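Low molecular weight phosphotyrosine protein phosphatase 1 (Drosophila melanogaster, PDB 7CUY) probably removes phosphate from tyrosine-phosphorylated proteins and from small aryl and acyl phosphates, as a cytoplasmic member of the low molecular weight phosphotyrosine phosphatase family. Local coordinates at residues L6-G11 and D82-M87; L10-R15 and V37-I42; R50-A55 and D124-R129. One frame throughout, in Å; residues are numbered along the deposited sequence.

Contact 1 (L6-G11 and D82-M87); sequences LMICLG and DYIFGM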
ATOM      1  N   LEU A   6      -1.923   6.276   3.271  1.00 14.87           N
ATOM      2  CA  LEU A   6      -1.056   5.327   3.979  1.00 14.61           C
ATOM      3  C   LEU A   6      -1.345   3.914   3.500  1.00 14.59           C
ATOM      4  O   LEU A   6      -2.477   3.436   3.632  1.00 16.91           O
ATOM      5  CB  LEU A   6      -1.270   5.420   5.493  1.00 14.46           C
ATOM      6  CG  LEU A   6      -0.365   4.556   6.385  1.00 17.82           C
ATOM      7  CD1 LEU A   6       1.118   4.977   6.261  1.00 18.39           C
ATOM      8  CD2 LEU A   6      -0.821   4.597   7.843  1.00 19.03           C
ATOM      9  N   MET A   7      -0.342   3.237   2.939  1.00 16.39           N
ATOM     10  CA  MET A   7      -0.511   1.839   2.537  1.00 15.22           C
ATOM     11  C   MET A   7      -0.070   0.901   3.656  1.00 17.76           C
ATOM     12  O   MET A   7       1.032   1.041   4.178  1.00 18.60           O
ATOM     13  CB  MET A   7       0.287   1.523   1.273  1.00 17.12           C
ATOM     14  CG  MET A   7      -0.008   2.455   0.119  1.00 17.34           C
ATOM     15  SD  MET A   7      -1.669   2.250  -0.516  1.00 20.16           S
ATOM     16  CE  MET A   7      -1.551   3.202  -2.065  1.00 16.27           C
ATOM     17  N   ILE A   8      -0.907  -0.089   3.983  1.00 17.47           N
ATOM     18  CA  ILE A   8      -0.674  -1.008   5.095  1.00 14.90           C
ATOM     19  C   ILE A   8      -0.678  -2.434   4.561  1.00 20.96           C
ATOM     20  O   ILE A   8      -1.577  -2.814   3.796  1.00 18.70           O
ATOM     21  CB  ILE A   8      -1.776  -0.873   6.176  1.00 17.01           C
ATOM     22  CG1 ILE A   8      -1.797   0.527   6.788  1.00 15.96           C
ATOM     23  CG2 ILE A   8      -1.652  -1.948   7.238  1.00 18.95           C
ATOM     24  CD1 ILE A   8      -0.450   0.984   7.281  1.00 19.90           C
ATOM     25  N   CYS A   9       0.284  -3.237   4.994  1.00 17.43           N
ATOM     26  CA  CYS A   9       0.133  -4.681   4.874  1.00 19.31           C
ATOM     27  C   CYS A   9       0.611  -5.300   6.186  1.00 23.27           C
ATOM     28  O   CYS A   9       0.839  -4.595   7.179  1.00 20.06           O
ATOM     29  CB  CYS A   9       0.861  -5.222   3.641  1.00 15.75           C
ATOM     30  SG  CYS A   9       2.659  -5.049   3.669  1.00 20.89           S
ATOM     31  N   LEU A  10       0.752  -6.626   6.198  1.00 20.93           N
ATOM     32  CA  LEU A  10       1.009  -7.307   7.466  1.00 25.42           C
ATOM     33  C   LEU A  10       2.388  -6.949   8.015  1.00 25.34           C
ATOM     34  O   LEU A  10       2.526  -6.665   9.212  1.00 24.00           O
ATOM     35  CB  LEU A  10       0.864  -8.820   7.301  1.00 21.51           C
ATOM     36  CG  LEU A  10       1.149  -9.703   8.528  1.00 23.37           C
ATOM     37  CD1 LEU A  10       0.315  -9.262   9.733  1.00 20.23           C
ATOM     38  CD2 LEU A  10       0.878 -11.163   8.219  1.00 21.53           C
ATOM     39  N   GLY A  11       3.414  -6.949   7.157  1.00 23.86           N
ATOM     40  CA  GLY A  11       4.781  -6.726   7.611  1.00 24.88           C
ATOM     41  C   GLY A  11       5.511  -5.572   6.945  1.00 22.84           C
ATOM     42  O   GLY A  11       6.592  -5.185   7.396  1.00 20.71           O
ATOM     43  N   ASP A  82      -5.735  10.704   5.478  1.00 19.49           N
ATOM     44  CA  ASP A  82      -7.089  10.754   4.954  1.00 17.21           C
ATOM     45  C   ASP A  82      -7.561   9.394   4.487  1.00 17.41           C
ATOM     46  O   ASP A  82      -8.751   9.082   4.600  1.00 15.91           O
ATOM     47  CB  ASP A  82      -7.148  11.743   3.800  1.00 19.37           C
ATOM     48  CG  ASP A  82      -6.639  13.099   4.194  1.00 23.66           C
ATOM     49  OD1 ASP A  82      -7.418  13.848   4.823  1.00 27.09           O
ATOM     50  OD2 ASP A  82      -5.452  13.392   3.915  1.00 22.63           O
ATOM     51  N   TYR A  83      -6.642   8.580   3.983  1.00 17.78           N
ATOM     52  CA  TYR A  83      -6.933   7.274   3.421  1.00 16.62           C
ATOM     53  C   TYR A  83      -5.925   6.280   3.961  1.00 15.76           C
ATOM     54  O   TYR A  83      -4.721   6.524   3.884  1.00 15.93           O
ATOM     55  CB  TYR A  83      -6.850   7.314   1.894  1.00 16.71           C
ATOM     56  CG  TYR A  83      -7.746   8.372   1.302  1.00 19.24           C
ATOM     57  CD1 TYR A  83      -9.116   8.157   1.194  1.00 19.19           C
ATOM     58  CD2 TYR A  83      -7.226   9.583   0.861  1.00 20.04           C
ATOM     59  CE1 TYR A  83      -9.954   9.133   0.650  1.00 26.47           C
ATOM     60  CE2 TYR A  83      -8.039  10.565   0.328  1.00 23.12           C
ATOM     61  CZ  TYR A  83      -9.409  10.333   0.218  1.00 25.01           C
ATOM     62  OH  TYR A  83     -10.223  11.306  -0.322  1.00 26.90           O
ATOM     63  N   ILE A  84      -6.408   5.168   4.504  1.00 15.01           N
ATOM     64  CA  ILE A  84      -5.554   4.057   4.906  1.00 15.41           C
ATOM     65  C   ILE A  84      -6.020   2.808   4.165  1.00 15.86           C
ATOM     66  O   ILE A  84      -7.201   2.463   4.221  1.00 15.82           O
ATOM     67  CB  ILE A  84      -5.589   3.845   6.429  1.00 17.15           C
ATOM     68  CG1 ILE A  84      -5.171   5.139   7.140  1.00 18.15           C
ATOM     69  CG2 ILE A  84      -4.665   2.725   6.805  1.00 13.59           C
ATOM     70  CD1 ILE A  84      -4.937   5.006   8.617  1.00 15.85           C
ATOM     71  N   PHE A  85      -5.098   2.144   3.473  1.00 15.11           N
ATOM     72  CA  PHE A  85      -5.386   1.011   2.598  1.00 16.33           C
ATOM     73  C   PHE A  85      -4.822  -0.287   3.166  1.00 18.63           C
ATOM     74  O   PHE A  85      -3.623  -0.375   3.444  1.00 16.58           O
ATOM     75  CB  PHE A  85      -4.775   1.213   1.203  1.00 19.46           C
ATOM     76  CG  PHE A  85      -5.500   2.212   0.335  1.00 17.76           C
ATOM     77  CD1 PHE A  85      -6.625   1.843  -0.379  1.00 19.44           C
ATOM     78  CD2 PHE A  85      -5.031   3.500   0.206  1.00 19.49           C
ATOM     79  CE1 PHE A  85      -7.274   2.761  -1.206  1.00 19.51           C
ATOM     80  CE2 PHE A  85      -5.680   4.420  -0.600  1.00 19.00           C
ATOM     81  CZ  PHE A  85      -6.802   4.050  -1.307  1.00 19.23           C
ATOM     82  N   GLY A  86      -5.679  -1.326   3.278  1.00 18.17           N
ATOM     83  CA  GLY A  86      -5.187  -2.672   3.478  1.00 14.39           C
ATOM     84  C   GLY A  86      -5.032  -3.389   2.151  1.00 15.91           C
ATOM     85  O   GLY A  86      -5.552  -2.963   1.128  1.00 15.56           O
ATOM     86  N   MET A  87      -4.308  -4.501   2.175  1.00 15.75           N
ATOM     87  CA  MET A  87      -4.115  -5.290   0.967  1.00 19.34           C
ATOM     88  C   MET A  87      -5.076  -6.470   0.846  1.00 21.10           C
ATOM     89  O   MET A  87      -5.416  -6.860  -0.279  1.00 18.84           O
ATOM     90  CB  MET A  87      -2.674  -5.805   0.900  1.00 16.97           C
ATOM     91  CG  MET A  87      -1.623  -4.700   0.986  1.00 15.77           C
ATOM     92  SD  MET A  87      -1.652  -3.584  -0.435  1.00 22.13           S
ATOM     93  CE  MET A  87      -1.935  -2.022   0.350  1.00 18.25           C
TER

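Contact 2 (L10-R15 and V37-I42); sequences LGNICR and VDSAAI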
ATOM      1  N   LEU A  10       0.752  -6.626   6.198  1.00 20.93           N
ATOM      2  CA  LEU A  10       1.009  -7.307   7.466  1.00 25.42           C
ATOM      3  C   LEU A  10       2.388  -6.949   8.015  1.00 25.34           C
ATOM      4  O   LEU A  10       2.526  -6.665   9.212  1.00 24.00           O
ATOM      5  CB  LEU A  10       0.864  -8.820   7.301  1.00 21.51           C
ATOM      6  CG  LEU A  10       1.149  -9.703   8.528  1.00 23.37           C
ATOM      7  CD1 LEU A  10       0.315  -9.262   9.733  1.00 20.23           C
ATOM      8  CD2 LEU A  10       0.878 -11.163   8.219  1.00 21.53           C
ATOM      9  N   GLY A  11       3.414  -6.949   7.157  1.00 23.86           N
ATOM     10  CA  GLY A  11       4.781  -6.726   7.611  1.00 24.88           C
ATOM     11  C   GLY A  11       5.511  -5.572   6.945  1.00 22.84           C
ATOM     12  O   GLY A  11       6.592  -5.185   7.396  1.00 20.71           O
ATOM     13  N   ASN A  12       4.953  -5.018   5.858  1.00 22.00           N
ATOM     14  CA  ASN A  12       5.495  -3.815   5.227  1.00 19.72           C
ATOM     15  C   ASN A  12       6.861  -4.081   4.583  1.00 23.29           C
ATOM     16  O   ASN A  12       7.693  -3.183   4.451  1.00 20.05           O
ATOM     17  CB  ASN A  12       5.542  -2.667   6.247  1.00 20.53           C
ATOM     18  CG  ASN A  12       6.025  -1.327   5.665  1.00 26.30           C
ATOM     19  OD1 ASN A  12       6.875  -0.657   6.271  1.00 22.62           O
ATOM     20  ND2 ASN A  12       5.463  -0.916   4.519  1.00 20.59           N
ATOM     21  N   ILE A  13       7.109  -5.322   4.174  1.00 21.25           N
ATOM     22  CA  ILE A  13       8.314  -5.647   3.425  1.00 22.15           C
ATOM     23  C   ILE A  13       8.022  -6.160   2.018  1.00 24.55           C
ATOM     24  O   ILE A  13       8.943  -6.168   1.182  1.00 24.00           O
ATOM     25  CB  ILE A  13       9.195  -6.658   4.186  1.00 23.64           C
ATOM     26  CG1 ILE A  13       8.411  -7.929   4.531  1.00 22.95           C
ATOM     27  CG2 ILE A  13       9.740  -6.041   5.440  1.00 22.68           C
ATOM     28  CD1 ILE A  13       9.331  -9.086   4.987  1.00 24.37           C
ATOM     29  N   CYS A  14       6.794  -6.590   1.718  1.00 21.59           N
ATOM     30  CA  CYS A  14       6.429  -7.121   0.406  1.00 21.83           C
ATOM     31  C   CYS A  14       5.413  -6.248  -0.316  1.00 23.31           C
ATOM     32  O   CYS A  14       5.718  -5.669  -1.364  1.00 26.41           O
ATOM     33  CB  CYS A  14       5.856  -8.538   0.519  1.00 22.81           C
ATOM     34  SG  CYS A  14       6.935  -9.801   1.227  1.00 26.63           S
ATOM     35  N   ARG A  15       4.191  -6.150   0.206  1.00 23.52           N
ATOM     36  CA  ARG A  15       3.095  -5.574  -0.567  1.00 21.47           C
ATOM     37  C   ARG A  15       3.030  -4.052  -0.469  1.00 18.83           C
ATOM     38  O   ARG A  15       3.092  -3.362  -1.487  1.00 19.08           O
ATOM     39  CB  ARG A  15       1.767  -6.200  -0.130  1.00 20.94           C
ATOM     40  CG  ARG A  15       1.598  -7.621  -0.625  1.00 19.59           C
ATOM     41  CD  ARG A  15       0.393  -8.272   0.012  1.00 18.48           C
ATOM     42  NE  ARG A  15       0.579  -8.518   1.440  1.00 22.75           N
ATOM     43  CZ  ARG A  15      -0.371  -8.976   2.249  1.00 22.36           C
ATOM     44  NH1 ARG A  15      -1.590  -9.232   1.773  1.00 15.81           N
ATOM     45  NH2 ARG A  15      -0.101  -9.167   3.536  1.00 20.71           N
ATOM     46  N   VAL A  37       2.275  10.138   0.292  1.00 19.74           N
ATOM     47  CA  VAL A  37       2.091   8.699   0.409  1.00 19.11           C
ATOM     48  C   VAL A  37       3.137   8.137   1.369  1.00 20.08           C
ATOM     49  O   VAL A  37       4.307   8.508   1.302  1.00 20.20           O
ATOM     50  CB  VAL A  37       2.197   7.993  -0.959  1.00 19.13           C
ATOM     51  CG1 VAL A  37       1.683   6.559  -0.863  1.00 17.46           C
ATOM     52  CG2 VAL A  37       1.439   8.775  -2.051  1.00 16.62           C
ATOM     53  N   ASP A  38       2.716   7.217   2.238  1.00 21.13           N
ATOM     54  CA  ASP A  38       3.582   6.556   3.208  1.00 18.13           C
ATOM     55  C   ASP A  38       3.125   5.107   3.268  1.00 18.82           C
ATOM     56  O   ASP A  38       2.105   4.751   2.668  1.00 20.52           O
ATOM     57  CB  ASP A  38       3.504   7.265   4.564  1.00 15.73           C
ATOM     58  CG  ASP A  38       4.606   6.834   5.554  1.00 25.44           C
ATOM     59  OD1 ASP A  38       5.684   6.358   5.128  1.00 22.28           O
ATOM     60  OD2 ASP A  38       4.391   7.012   6.784  1.00 25.36           O
ATOM     61  N   SER A  39       3.882   4.249   3.954  1.00 14.38           N
ATOM     62  CA  SER A  39       3.407   2.887   4.194  1.00 20.43           C
ATOM     63  C   SER A  39       3.836   2.432   5.587  1.00 20.62           C
ATOM     64  O   SER A  39       4.764   2.990   6.171  1.00 20.51           O
ATOM     65  CB  SER A  39       3.906   1.901   3.121  1.00 17.29           C
ATOM     66  OG  SER A  39       5.320   1.780   3.155  1.00 19.84           O
ATOM     67  N   ALA A  40       3.140   1.432   6.134  1.00 15.40           N
ATOM     68  CA  ALA A  40       3.541   0.906   7.439  1.00 19.65           C
ATOM     69  C   ALA A  40       2.978  -0.500   7.639  1.00 20.03           C
ATOM     70  O   ALA A  40       2.190  -1.001   6.830  1.00 17.69           O
ATOM     71  CB  ALA A  40       3.107   1.838   8.576  1.00 17.54           C
ATOM     72  N   ALA A  41       3.379  -1.114   8.760  1.00 18.68           N
ATOM     73  CA  ALA A  41       3.141  -2.524   9.058  1.00 21.25           C
ATOM     74  C   ALA A  41       2.147  -2.680  10.200  1.00 22.91           C
ATOM     75  O   ALA A  41       2.184  -1.903  11.160  1.00 19.75           O
ATOM     76  CB  ALA A  41       4.445  -3.228   9.455  1.00 20.63           C
ATOM     77  N   ILE A  42       1.260  -3.685  10.085  1.00 21.29           N
ATOM     78  CA  ILE A  42       0.487  -4.151  11.243  1.00 23.37           C
ATOM     79  C   ILE A  42       1.433  -4.700  12.304  1.00 23.14           C
ATOM     80  O   ILE A  42       1.446  -4.239  13.452  1.00 24.68           O
ATOM     81  CB  ILE A  42      -0.552  -5.224  10.841  1.00 21.97           C
ATOM     82  CG1 ILE A  42      -1.576  -4.732   9.809  1.00 20.39           C
ATOM     83  CG2 ILE A  42      -1.308  -5.764  12.087  1.00 22.89           C
ATOM     84  CD1 ILE A  42      -2.534  -3.686  10.319  1.00 20.85           C
TER

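Contact 3 (R50-A55 and D124-R129); sequences RADPRA and DPYYER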
ATOM      1  N   ARG A  50      14.642  -2.954   5.589  1.00 33.36           N
ATOM      2  CA  ARG A  50      14.218  -2.521   4.268  1.00 30.62           C
ATOM      3  C   ARG A  50      13.223  -3.529   3.696  1.00 31.59           C
ATOM      4  O   ARG A  50      12.965  -4.594   4.270  1.00 27.23           O
ATOM      5  CB  ARG A  50      15.423  -2.371   3.327  1.00 32.15           C
ATOM      6  CG  ARG A  50      16.514  -1.383   3.780  1.00 38.41           C
ATOM      7  CD  ARG A  50      16.135   0.080   3.548  1.00 39.26           C
ATOM      8  N   ALA A  51      12.670  -3.181   2.536  1.00 27.99           N
ATOM      9  CA  ALA A  51      11.716  -4.045   1.871  1.00 26.36           C
ATOM     10  C   ALA A  51      12.384  -5.358   1.461  1.00 33.86           C
ATOM     11  O   ALA A  51      13.616  -5.461   1.377  1.00 31.78           O
ATOM     12  CB  ALA A  51      11.128  -3.345   0.648  1.00 26.61           C
ATOM     13  N   ASP A  52      11.548  -6.371   1.204  1.00 29.73           N
ATOM     14  CA  ASP A  52      12.055  -7.660   0.755  1.00 29.39           C
ATOM     15  C   ASP A  52      12.871  -7.474  -0.523  1.00 26.99           C
ATOM     16  O   ASP A  52      12.450  -6.735  -1.420  1.00 25.52           O
ATOM     17  CB  ASP A  52      10.902  -8.633   0.493  1.00 27.57           C
ATOM     18  CG  ASP A  52      11.390 -10.035   0.141  1.00 27.88           C
ATOM     19  OD1 ASP A  52      11.478 -10.878   1.061  1.00 34.82           O
ATOM     20  OD2 ASP A  52      11.693 -10.299  -1.043  1.00 26.07           O
ATOM     21  N   PRO A  53      14.041  -8.107  -0.632  1.00 31.56           N
ATOM     22  CA  PRO A  53      14.830  -7.992  -1.870  1.00 28.32           C
ATOM     23  C   PRO A  53      14.024  -8.248  -3.124  1.00 28.71           C
ATOM     24  O   PRO A  53      14.303  -7.637  -4.169  1.00 28.62           O
ATOM     25  CB  PRO A  53      15.946  -9.039  -1.686  1.00 27.82           C
ATOM     26  CG  PRO A  53      15.660  -9.753  -0.411  1.00 28.74           C
ATOM     27  CD  PRO A  53      14.736  -8.886   0.402  1.00 30.66           C
ATOM     28  N   ARG A  54      13.004  -9.109  -3.049  1.00 29.04           N
ATOM     29  CA  ARG A  54      12.194  -9.383  -4.234  1.00 27.35           C
ATOM     30  C   ARG A  54      11.256  -8.226  -4.542  1.00 25.17           C
ATOM     31  O   ARG A  54      10.921  -7.995  -5.711  1.00 27.45           O
ATOM     32  CB  ARG A  54      11.406 -10.676  -4.053  1.00 26.02           C
ATOM     33  CG  ARG A  54      12.284 -11.886  -3.755  1.00 26.71           C
ATOM     34  CD  ARG A  54      11.459 -13.080  -3.311  1.00 25.80           C
ATOM     35  NE  ARG A  54      10.990 -12.934  -1.933  1.00 28.66           N
ATOM     36  CZ  ARG A  54      10.277 -13.851  -1.287  1.00 27.99           C
ATOM     37  NH1 ARG A  54       9.943 -14.989  -1.893  1.00 26.31           N
ATOM     38  NH2 ARG A  54       9.898 -13.632  -0.037  1.00 23.41           N
ATOM     39  N   ALA A  55      10.818  -7.493  -3.514  1.00 25.09           N
ATOM     40  CA  ALA A  55      10.051  -6.279  -3.779  1.00 25.58           C
ATOM     41  C   ALA A  55      10.934  -5.213  -4.421  1.00 26.39           C
ATOM     42  O   ALA A  55      10.537  -4.565  -5.399  1.00 21.98           O
ATOM     43  CB  ALA A  55       9.427  -5.756  -2.487  1.00 19.09           C
ATOM     44  N   ASP A 124      -0.336 -12.019  -0.038  1.00 21.11           N
ATOM     45  CA  ASP A 124       0.967 -12.085   0.602  1.00 20.05           C
ATOM     46  C   ASP A 124       1.907 -12.968  -0.220  1.00 20.18           C
ATOM     47  O   ASP A 124       1.689 -14.182  -0.296  1.00 21.95           O
ATOM     48  CB  ASP A 124       0.760 -12.640   2.010  1.00 24.79           C
ATOM     49  CG  ASP A 124       2.011 -12.590   2.860  1.00 27.34           C
ATOM     50  OD1 ASP A 124       3.108 -12.315   2.321  1.00 23.45           O
ATOM     51  OD2 ASP A 124       1.872 -12.848   4.073  1.00 27.61           O
ATOM     52  N   PRO A 125       2.944 -12.425  -0.851  1.00 21.63           N
ATOM     53  CA  PRO A 125       3.864 -13.264  -1.639  1.00 20.42           C
ATOM     54  C   PRO A 125       5.067 -13.812  -0.886  1.00 21.01           C
ATOM     55  O   PRO A 125       5.895 -14.477  -1.511  1.00 22.51           O
ATOM     56  CB  PRO A 125       4.337 -12.285  -2.711  1.00 19.06           C
ATOM     57  CG  PRO A 125       4.440 -10.998  -1.962  1.00 20.04           C
ATOM     58  CD  PRO A 125       3.296 -10.996  -0.963  1.00 19.98           C
ATOM     59  N   TYR A 126       5.196 -13.563   0.417  1.00 20.26           N
ATOM     60  CA  TYR A 126       6.481 -13.771   1.091  1.00 21.27           C
ATOM     61  C   TYR A 126       6.932 -15.228   1.074  1.00 23.82           C
ATOM     62  O   TYR A 126       8.123 -15.512   0.899  1.00 26.16           O
ATOM     63  CB  TYR A 126       6.423 -13.284   2.536  1.00 23.35           C
ATOM     64  CG  TYR A 126       7.751 -13.509   3.235  1.00 26.79           C
ATOM     65  CD1 TYR A 126       8.815 -12.636   3.041  1.00 22.18           C
ATOM     66  CD2 TYR A 126       7.953 -14.616   4.049  1.00 23.61           C
ATOM     67  CE1 TYR A 126      10.036 -12.849   3.656  1.00 29.85           C
ATOM     68  CE2 TYR A 126       9.168 -14.833   4.667  1.00 28.89           C
ATOM     69  CZ  TYR A 126      10.200 -13.952   4.477  1.00 27.66           C
ATOM     70  OH  TYR A 126      11.403 -14.185   5.096  1.00 31.86           O
ATOM     71  N   TYR A 127       6.015 -16.159   1.296  1.00 22.77           N
ATOM     72  CA  TYR A 127       6.367 -17.564   1.476  1.00 25.11           C
ATOM     73  C   TYR A 127       6.532 -18.327   0.157  1.00 26.32           C
ATOM     74  O   TYR A 127       6.886 -19.512   0.182  1.00 24.40           O
ATOM     75  CB  TYR A 127       5.312 -18.223   2.391  1.00 24.81           C
ATOM     76  CG  TYR A 127       5.443 -17.708   3.820  1.00 25.66           C
ATOM     77  CD1 TYR A 127       6.275 -18.348   4.741  1.00 25.81           C
ATOM     78  CD2 TYR A 127       4.786 -16.545   4.229  1.00 25.12           C
ATOM     79  CE1 TYR A 127       6.431 -17.866   6.036  1.00 23.45           C
ATOM     80  CE2 TYR A 127       4.935 -16.049   5.531  1.00 23.15           C
ATOM     81  CZ  TYR A 127       5.763 -16.715   6.424  1.00 27.14           C
ATOM     82  OH  TYR A 127       5.919 -16.238   7.709  1.00 20.41           O
ATOM     83  N   GLU A 128       6.306 -17.688  -0.988  1.00 25.04           N
ATOM     84  CA  GLU A 128       6.679 -18.304  -2.246  1.00 24.45           C
ATOM     85  C   GLU A 128       8.197 -18.317  -2.366  1.00 27.11           C
ATOM     86  O   GLU A 128       8.905 -17.553  -1.703  1.00 26.44           O
ATOM     87  CB  GLU A 128       6.055 -17.553  -3.422  1.00 25.15           C
ATOM     88  CG  GLU A 128       4.539 -17.459  -3.332  1.00 31.71           C
ATOM     89  CD  GLU A 128       3.941 -16.399  -4.257  1.00 36.66           C
ATOM     90  OE1 GLU A 128       4.660 -15.957  -5.189  1.00 35.61           O
ATOM     91  OE2 GLU A 128       2.764 -16.003  -4.043  1.00 32.84           O
ATOM     92  N   ARG A 129       8.711 -19.204  -3.213  1.00 25.98           N
ATOM     93  CA  ARG A 129      10.156 -19.219  -3.414  1.00 30.17           C
ATOM     94  C   ARG A 129      10.603 -17.981  -4.179  1.00 33.89           C
ATOM     95  O   ARG A 129      11.437 -17.201  -3.693  1.00 32.46           O
ATOM     96  CB  ARG A 129      10.589 -20.473  -4.165  1.00 29.27           C
ATOM     97  CG  ARG A 129      10.445 -21.755  -3.416  1.00 32.19           C
ATOM     98  CD  ARG A 129      10.932 -22.867  -4.323  1.00 31.83           C
ATOM     99  NE  ARG A 129      12.297 -22.596  -4.753  1.00 34.36           N
ATOM    100  CZ  ARG A 129      13.364 -23.177  -4.220  1.00 33.96           C
ATOM    101  NH1 ARG A 129      13.200 -24.081  -3.256  1.00 33.11           N
ATOM    102  NH2 ARG A 129      14.580 -22.868  -4.663  1.00 29.46           N
TER

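Contact 1 (L6-G11 and D82-M87)
M7 and F85 are bridge partners on adjacent parallel strands, and their side chains run side by side in the same direction on one face of the sheet. M7 bends at its second torsion (chi2 -68°), which lays SD beside the phenylalanine: SD is 3.7 Å from F85 CD2 and 4.6 Å from the ring centroid, an oblique Met-aromatic contact. M87 continues this apolar row, its CG packing 3.7 Å from CB of C9, by similarity the catalytic nucleophile.

On the face carrying L6 and I84, the side chains of I8 and I84 cross obliquely, branch against branch, with I8 CG1 3.6 Å from I84 CG2. The L6 and I84 side chains meet more loosely, L6 CD2 lying 4.2 Å from I84 CD1.

Three backbone hydrogen bonds fix this pairing. L6 N donates to Y83 O, F85 N to L6 O at 2.9 Å and I8 N to F85 O at 2.8 Å; the two parallel bridges, L6 with I84 and M7 with F85, follow from them.

Strand 3-9 is held between 83-86 and 35-41 in the parallel sheet. M7 faces helix 15-29 through S16 and M23, the F85 ring meets F148 of helix 132-153 edge to face, and strand 106-109 flanks 83-86.

Contact 2 (L10-R15 and V37-I42)
The backbone of 10-15 leaves strand 3-9 as a loop that turns across the end of strand 35-41, bringing N12 CA within 4.7 Å of A41 CA, while N12 itself takes a left-handed backbone conformation (phi 68°).

N12 carries the contact. With CG anti to its backbone N (chi1 -177°), the side chain extends along the strand: CB sits 3.4 Å from A41 CB, CG passes 3.7 Å from the carbonyl carbon of A40, and ND2 arrives at S39. There N12 ND2 donates to S39 OG at 3.0 Å, with the acceptor close to the amide plane and an N-H...O angle of 153°. Both ends of the amide have further partners, since OD1 is hydrogen-bonded to H68 NE2 and ND2 also to S16 OG, and these bonds should fix its rotation. S39 OG in turn is hydrogen-bonded to E20 OE1, so this buried polar group belongs to a wider network.

A41 CB also lies against the loop backbone, 3.6 Å from G11 O. Farther out, L10 CD1 touches I42 CB at 4.3 Å, a looser apolar contact beside the bound buffer molecule.

The loop is the phosphate-binding P-loop of this family, here holding the buffer sulfonate through the backbone N atoms of G11, I13 and C14 and the side chain of R15, by similarity an active-site residue. It joins strand 3-9 to helix 15-29, with outer strand 35-41 along its flank.

Contact 3 (R50-A55 and D124-R129)
The loop that follows D124, by similarity the proton donor, is tied to the start of helix 53-61 by the guanidinium of R54, which meets its backbone carbonyls edge-on. R54 NH2 donates to Y126 O at 2.7 Å, nearly in the guanidinium plane and on a lone pair of the carbonyl, with an N-H...O angle of 163°. NH1 reaches E128 O at 2.8 Å, approaching from above that carbonyl's plane, and adds a weak bond to R129 O.

A bend at the third torsion (chi3 -75°) turns R54 back toward D52. R54 NE forms a salt bridge with D52 OD2 at 2.9 Å, on the syn side of the carboxylate, while R54 N binds the same oxygen at 2.7 Å on the anti side and from the opposite face. That second bond is the capping bond of D52, the N-cap residue of the helix. The Y126 ring crosses the guanidinium steeply, their planes 77° apart, with its CD1 3.4 Å from R54 NH2. An alanine in place of R54 would probably leave the carbonyls of Y126 and E128 without these donors and D52 without its salt-bridge partner, setting the loop free to shift.

Within 124-129, Y126 N donates to D124 OD1 at 3.1 Å, closing an Asx turn that overlaps a type I turn from P125 to E128. The whole is a capped helix start bound to the acid-bearing loop, which forms one wall of the active site in this phosphatase family.

Contacts 1 and 2 are buried and share L10 and G11: strand 3-9 pairs with 83-86 in contact 1, while the loop it runs into meets strand 35-41 in contact 2. They also touch directly, M7 N lying 2.9 Å from D38 O and M7 O 2.9 Å from A40 N. Contact 3 is only partly buried, its centre about 17 Å from that of contact 1 and about 12 Å from that of contact 2, which it meets through I13 O and D52 N. Chemistry follows place: backbone pairing and apolar side chains in contact 1, a buried amide network in contact 2, and a charged arginine gripping carbonyls in contact 3.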